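Local atomic coordinates of tRNA (cytosine(38)-C(5))-methyltransferase (Schizosaccharomyces pombe, PDB entry 6FDF), a protein that methylates cytosine 38 in the anticodon loop of tRNA(Asp), and less efficiently of tRNA(Glu), using S-adenosyl-L-methionine as methyl donor. Residues A[290-293]-A[294-298]; A[319-322]-A[323-327]; A[200-203]-A[204-208]. All coordinates share one frame; numbering follows the deposited sequence.

Contact 1: A[290-293]-A[294-298]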
# COMPACT_ATOMS: atom_id res chain seq x y z
N MET A 290 8.22 -2.02 -2.77
CA MET A 290 6.91 -2.24 -2.19
C MET A 290 6.44 -3.69 -2.31
O MET A 290 5.31 -3.99 -1.93
CB MET A 290 5.89 -1.29 -2.83
CG MET A 290 6.18 0.17 -2.49
SD MET A 290 4.95 1.30 -3.15
CE MET A 290 5.56 2.86 -2.55
N GLY A 291 7.30 -4.58 -2.81
CA GLY A 291 7.02 -6.00 -2.84
C GLY A 291 6.26 -6.50 -4.05
O GLY A 291 5.86 -7.67 -4.06
N PHE A 292 6.07 -5.68 -5.07
CA PHE A 292 5.38 -6.13 -6.26
C PHE A 292 6.29 -7.06 -7.07
O PHE A 292 7.50 -6.82 -7.14
CB PHE A 292 4.94 -4.95 -7.12
CG PHE A 292 3.75 -4.23 -6.58
CD1 PHE A 292 3.89 -3.24 -5.62
CD2 PHE A 292 2.47 -4.56 -7.01
CE1 PHE A 292 2.78 -2.59 -5.11
CE2 PHE A 292 1.36 -3.92 -6.51
CZ PHE A 292 1.52 -2.93 -5.56
N PRO A 293 5.74 -8.10 -7.69
CA PRO A 293 6.58 -9.02 -8.46
C PRO A 293 6.97 -8.41 -9.80
O PRO A 293 6.42 -7.41 -10.25
CB PRO A 293 5.68 -10.24 -8.65
CG PRO A 293 4.31 -9.66 -8.68
CD PRO A 293 4.33 -8.51 -7.68
N GLU A 294 7.95 -9.05 -10.44
CA GLU A 294 8.43 -8.58 -11.74
C GLU A 294 7.36 -8.66 -12.82
O GLU A 294 7.45 -7.94 -13.82
CB GLU A 294 9.66 -9.38 -12.15
CG GLU A 294 10.86 -9.18 -11.25
CD GLU A 294 11.31 -7.72 -11.22
OE1 GLU A 294 11.08 -7.05 -10.20
OE2 GLU A 294 11.89 -7.26 -12.23
N SER A 295 6.36 -9.53 -12.64
CA SER A 295 5.28 -9.64 -13.62
C SER A 295 4.42 -8.38 -13.72
O SER A 295 3.72 -8.21 -14.72
CB SER A 295 4.40 -10.84 -13.28
OG SER A 295 3.66 -10.58 -12.10
N LEU A 296 4.44 -7.50 -12.71
CA LEU A 296 3.73 -6.23 -12.80
C LEU A 296 4.21 -5.47 -14.02
O LEU A 296 5.40 -5.17 -14.15
CB LEU A 296 3.93 -5.40 -11.54
CG LEU A 296 3.32 -3.99 -11.58
CD1 LEU A 296 1.81 -4.06 -11.64
CD2 LEU A 296 3.78 -3.14 -10.39
N GLU A 297 3.28 -5.15 -14.92
CA GLU A 297 3.63 -4.50 -16.18
C GLU A 297 2.69 -3.34 -16.44
O GLU A 297 1.53 -3.35 -16.03
CB GLU A 297 3.59 -5.50 -17.35
CG GLU A 297 2.20 -5.93 -17.78
CD GLU A 297 2.20 -6.72 -19.07
OE1 GLU A 297 3.10 -7.58 -19.24
OE2 GLU A 297 1.31 -6.50 -19.92
N TRP A 298 3.22 -2.33 -17.12
CA TRP A 298 2.42 -1.21 -17.60
C TRP A 298 2.82 -0.74 -18.99
O TRP A 298 2.13 0.11 -19.55
CB TRP A 298 2.49 -0.03 -16.63
CG TRP A 298 3.88 0.44 -16.33
CD1 TRP A 298 4.59 1.42 -16.98
CD2 TRP A 298 4.74 -0.05 -15.29
NE1 TRP A 298 5.83 1.57 -16.41
CE2 TRP A 298 5.95 0.68 -15.37
CE3 TRP A 298 4.61 -1.03 -14.30
CZ2 TRP A 298 7.02 0.45 -14.50
CZ3 TRP A 298 5.67 -1.25 -13.44
CH2 TRP A 298 6.86 -0.51 -13.54
O HOH W 1 8.63 -5.40 -9.89
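Leu296 brings one methyl, CD2, up to the base of the Phe292 side chain: it lies 3.9 Å from Phe292 CB, at the same distance from CD2 of the ring, and meets the ring obliquely. The branch gets there because Leu296 CG is anti to its own amide nitrogen (chi1 175°), which turns the isobutyl group back toward the preceding residues. Between the two side chains the backbone makes a type I beta turn from Pro293 to Leu296. It is closed by Leu296 N donating to Pro293 O at 3.2 Å; the N-H is fairly straight at 157°, but the donor stands well above the carbonyl plane. Within the turn, Ser295 OG lies 3.6 Å from Pro293 CG, a plain van der Waals contact.

A water adds a second link, lying 3.0 Å from Glu294 OE1 and 3.3 Å from Phe292 O. It can donate to either, though it has more acceptors within reach than protons to give. The same OE1 forms a salt bridge with Arg288 of helix 283-289.

Phe292 follows directly on the end of that helix. Gly291, with positive phi, is the C-prime residue of a Schellman motif in which Phe292 N returns to Ala287 O and Gly291 N to Arg288 O. Met290 CB then sits at the edge of the phenyl ring, in its plane, while Tyr25 of helix 22-29 meets the ring at about 80°. The sequence here matches the end of conserved motif IX of C5-methyltransferases.

The Phe292 side chain is about 5 Å from the bound S-adenosylhomocysteine. The contact therefore has an apolar inner side near the cofactor and a polar outer side, where water and Arg288 meet the Glu294 carboxylate.

Contact 2: A[319-322]-A[323-327]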
# COMPACT_ATOMS: atom_id res chain seq x y z
N LYS A 319 4.48 -7.53 0.45
CA LYS A 319 5.10 -8.51 1.34
C LYS A 319 4.45 -8.49 2.72
O LYS A 319 4.02 -9.53 3.23
CB LYS A 319 6.60 -8.25 1.45
CG LYS A 319 7.46 -9.13 0.57
CD LYS A 319 7.39 -10.58 1.00
CE LYS A 319 8.08 -11.49 -0.00
NZ LYS A 319 7.75 -12.92 0.24
N VAL A 320 4.39 -7.31 3.35
CA VAL A 320 3.79 -7.20 4.68
C VAL A 320 2.36 -7.72 4.68
O VAL A 320 1.96 -8.50 5.56
CB VAL A 320 3.85 -5.75 5.19
CG1 VAL A 320 3.18 -5.63 6.55
CG2 VAL A 320 5.32 -5.28 5.30
N VAL A 321 1.57 -7.33 3.68
CA VAL A 321 0.17 -7.78 3.65
C VAL A 321 0.07 -9.28 3.40
O VAL A 321 -0.86 -9.93 3.90
CB VAL A 321 -0.61 -6.95 2.62
CG1 VAL A 321 -2.03 -7.47 2.46
CG2 VAL A 321 -0.63 -5.50 3.08
N SER A 322 1.00 -9.86 2.63
CA SER A 322 0.97 -11.31 2.44
C SER A 322 1.09 -12.04 3.78
O SER A 322 0.42 -13.06 4.01
CB SER A 322 2.09 -11.77 1.49
OG SER A 322 3.37 -11.76 2.11
N TYR A 323 1.92 -11.53 4.68
CA TYR A 323 2.03 -12.12 6.01
C TYR A 323 0.75 -11.95 6.81
O TYR A 323 0.30 -12.89 7.49
CB TYR A 323 3.20 -11.50 6.78
CG TYR A 323 4.56 -11.62 6.15
CD1 TYR A 323 4.93 -12.75 5.43
CD2 TYR A 323 5.49 -10.59 6.28
CE1 TYR A 323 6.20 -12.85 4.87
CE2 TYR A 323 6.74 -10.68 5.72
CZ TYR A 323 7.10 -11.81 5.01
OH TYR A 323 8.36 -11.89 4.46
N LEU A 324 0.15 -10.75 6.78
CA LEU A 324 -1.08 -10.52 7.53
C LEU A 324 -2.23 -11.35 6.98
O LEU A 324 -3.07 -11.84 7.75
CB LEU A 324 -1.44 -9.04 7.50
CG LEU A 324 -0.48 -8.13 8.28
CD1 LEU A 324 -0.63 -6.71 7.81
CD2 LEU A 324 -0.70 -8.25 9.78
N ILE A 325 -2.29 -11.52 5.66
CA ILE A 325 -3.33 -12.37 5.08
C ILE A 325 -3.18 -13.80 5.58
O ILE A 325 -4.17 -14.46 5.93
CB ILE A 325 -3.28 -12.29 3.54
CG1 ILE A 325 -3.90 -10.98 3.06
CG2 ILE A 325 -4.01 -13.48 2.91
CD1 ILE A 325 -3.71 -10.72 1.58
N SER A 326 -1.94 -14.32 5.59
CA SER A 326 -1.69 -15.66 6.10
C SER A 326 -2.18 -15.81 7.54
O SER A 326 -2.82 -16.80 7.89
CB SER A 326 -0.19 -15.96 6.02
OG SER A 326 0.24 -15.98 4.67
N LEU A 327 -1.86 -14.83 8.38
CA LEU A 327 -2.35 -14.84 9.76
C LEU A 327 -3.87 -14.79 9.81
O LEU A 327 -4.50 -15.59 10.51
CB LEU A 327 -1.76 -13.66 10.53
CG LEU A 327 -2.23 -13.51 11.97
CD1 LEU A 327 -1.80 -14.73 12.78
CD2 LEU A 327 -1.68 -12.24 12.58
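Helix 318-328, which follows shortly after the Gly-Asn-Ser sequence of conserved motif X of C5-methyltransferases, sets Lys319 against Tyr323 and Ser322 against Ser326, one turn apart. Regular i to i+4 bonds define it, among them Ile325 N to Val321 O at 2.8 Å.

Two serines add side-chain bonds to this ladder. Ser322 OG, held between its backbone N and carbonyl carbon (chi1 75°), donates back to Lys319 O at 2.6 Å, so that this oxygen serves both the hydroxyl and Tyr323 N. One turn on, Ser326 OG gives its proton to Ser322 O at 3.0 Å; Ser326 N reaches the same oxygen from the other face of the carbonyl plane, at 3.1 Å. Both hydroxyls thus find acceptors within the helix.

Tyr323 folds back along the helix, its CG beside the backbone N (chi1 -59°). One ring face looks onto Lys319 O, 3.5 Å above the plane and nearer the ring's margin than its centre. An alanine in place of Tyr323 would be likely to uncover Lys319 O on the side the ring now lies against and to open a gap beside Phe160, whose ring meets the tyrosine at about 30°. Lys319 is modelled in two conformations; in the one described, CD lies 3.8 Å from Tyr323 OH where the side chains cross, and NZ binds a glycerol, probably a crystallisation additive.

Val321 CG1 packs on Ile325 CD1 at 3.8 Å, and Val320 and Leu324 run alongside each other in the same direction. The same residues face the rest of the fold: Val320 and Leu324 rest on Tyr170 of strand 168-175, Val321 and Ile325 meet Leu123 of strand 121-127, and helix 22-29 comes against Val321 through Met23 and Ala26, Ser322 through Leu29 and Ile325 through Leu27.

Contact 3: A[200-203]-A[204-208]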
# COMPACT_ATOMS: atom_id res chain seq x y z
N LYS A 200 18.81 -7.05 3.79
CA LYS A 200 18.58 -6.47 2.48
C LYS A 200 18.91 -4.98 2.49
O LYS A 200 18.62 -4.26 3.44
CB LYS A 200 17.15 -6.72 2.03
CG LYS A 200 16.87 -8.21 1.84
CD LYS A 200 15.70 -8.47 0.91
CE LYS A 200 15.49 -9.96 0.73
NZ LYS A 200 16.67 -10.59 0.07
N ARG A 201 19.51 -4.54 1.39
CA ARG A 201 19.90 -3.15 1.22
C ARG A 201 19.37 -2.68 -0.12
O ARG A 201 18.83 -3.45 -0.91
CB ARG A 201 21.43 -3.00 1.32
CG ARG A 201 21.96 -3.40 2.70
CD ARG A 201 23.47 -3.44 2.77
NE ARG A 201 23.92 -3.89 4.09
CZ ARG A 201 24.09 -3.09 5.14
NH1 ARG A 201 23.87 -1.79 5.03
NH2 ARG A 201 24.50 -3.59 6.30
N ILE A 202 19.51 -1.37 -0.36
CA ILE A 202 18.96 -0.76 -1.57
C ILE A 202 19.46 -1.47 -2.82
O ILE A 202 18.68 -1.70 -3.76
CB ILE A 202 19.30 0.75 -1.59
CG1 ILE A 202 18.61 1.45 -0.42
CG2 ILE A 202 18.87 1.36 -2.91
CD1 ILE A 202 17.11 1.33 -0.45
N ARG A 203 20.74 -1.84 -2.85
CA ARG A 203 21.32 -2.48 -4.03
C ARG A 203 20.55 -3.73 -4.44
O ARG A 203 20.56 -4.10 -5.62
CB ARG A 203 22.79 -2.85 -3.76
CG ARG A 203 22.97 -3.79 -2.57
CD ARG A 203 24.40 -4.31 -2.46
NE ARG A 203 25.22 -3.55 -1.52
CZ ARG A 203 25.60 -3.99 -0.33
NH1 ARG A 203 26.35 -3.23 0.46
NH2 ARG A 203 25.24 -5.20 0.08
N ASP A 204 19.89 -4.39 -3.49
CA ASP A 204 19.17 -5.63 -3.80
C ASP A 204 17.91 -5.38 -4.61
O ASP A 204 17.32 -6.34 -5.12
CB ASP A 204 18.83 -6.38 -2.51
CG ASP A 204 20.07 -6.85 -1.78
OD1 ASP A 204 20.87 -7.61 -2.37
OD2 ASP A 204 20.26 -6.46 -0.61
N TYR A 205 17.47 -4.13 -4.74
CA TYR A 205 16.27 -3.78 -5.47
C TYR A 205 16.54 -2.98 -6.73
O TYR A 205 15.62 -2.78 -7.53
CB TYR A 205 15.32 -2.99 -4.55
CG TYR A 205 14.85 -3.80 -3.36
CD1 TYR A 205 15.70 -4.01 -2.27
CD2 TYR A 205 13.58 -4.35 -3.32
CE1 TYR A 205 15.29 -4.76 -1.18
CE2 TYR A 205 13.16 -5.09 -2.23
CZ TYR A 205 14.02 -5.29 -1.17
OH TYR A 205 13.60 -6.03 -0.08
N LEU A 206 17.77 -2.52 -6.93
CA LEU A 206 18.06 -1.61 -8.04
C LEU A 206 18.05 -2.34 -9.37
O LEU A 206 18.43 -3.51 -9.48
CB LEU A 206 19.41 -0.93 -7.84
CG LEU A 206 19.57 -0.02 -6.62
CD1 LEU A 206 20.98 0.56 -6.53
CD2 LEU A 206 18.52 1.10 -6.65
N GLU A 207 17.62 -1.62 -10.40
CA GLU A 207 17.90 -2.04 -11.76
C GLU A 207 19.37 -1.77 -12.06
O GLU A 207 20.00 -0.92 -11.43
CB GLU A 207 17.00 -1.31 -12.76
CG GLU A 207 15.52 -1.67 -12.63
CD GLU A 207 14.67 -1.03 -13.71
OE1 GLU A 207 14.41 -1.69 -14.74
OE2 GLU A 207 14.28 0.14 -13.54
N ILE A 208 19.90 -2.45 -13.06
CA ILE A 208 21.30 -2.22 -13.37
C ILE A 208 21.52 -1.86 -14.82
O ILE A 208 20.78 -2.27 -15.72
CB ILE A 208 22.19 -3.43 -13.03
CG1 ILE A 208 21.98 -4.53 -14.07
CG2 ILE A 208 21.92 -3.92 -11.64
CD1 ILE A 208 20.83 -5.43 -13.76
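The Tyr205 ring receives Arg201 O at its edge, in the ring plane, with Tyr205 CD1 3.5 Å from that oxygen. Neither face is stacked squarely by an atom of residues 200-208; Lys200 crosses the tyrosine at about a right angle, its CD 3.4 Å from Tyr205 OH and oblique to the ring. Beyond the segments, Pro163 and Leu289 also touch this side chain.

The other flat group, the Asp204 carboxylate, belongs to the third residue of a short 3-10 turn that begins at Ile202, and reaches back to its start. Through the anti lone pair of OD2 it accepts Arg201 N, 2.9 Å away and almost linear at 172°, while Asp204 N donates to Arg201 O. Side chain and amide of Asp204 thus hold both backbone polar atoms of Arg201, the residue just before the turn. This is the side-chain-to-backbone half of a capping box, without the return bond from an N-cap side chain. Asp204 CG lies anti to its own carbonyl carbon (chi1 -65°), which directs OD2 back to the amide of Arg201.

Around the carboxylate, Lys200 NZ and Arg203 NH2 are more than 5 Å from OD2, so their positive charges probably act on it only at a distance. The Arg201 guanidinium leads away instead, to Glu196 in a salt bridge and to the carbonyl of Asp235.

The turn itself is drawn together by Tyr205 N donating to Ile202 O at 2.9 Å, whereas Leu206 N makes only weak bonds to the carbonyls of Ile202 and Arg203. The segment is fastened to helix 283-289 where Tyr205 O accepts from Arg288. Leu206 and Ile202 also share Phe281 as a neighbour, and between themselves they meet with Ile202 CG2 3.8 Å from Leu206 CD2.

In the fold
From the N terminus the order is contact 3, contact 1, contact 2, in series, none nested or crossed. Contact 3 closes a turn in the long connection between strand 168-175 and helix 219-225; contact 1 closes another just after helix 283-289; contact 2 closes no loop and lies within helix 318-328, near the C terminus. Their centres lie about 15 Å (1 and 3), 17 Å (1 and 2) and 23 Å (2 and 3) apart, and none touches another. Shared neighbours join them. Arg288 binds Tyr205 O of contact 3 and Glu294 of contact 1, Met290 has a backbone hydrogen bond with Val318 at the start of contact 2's helix, and helix 22-29 touches contacts 1 and 2.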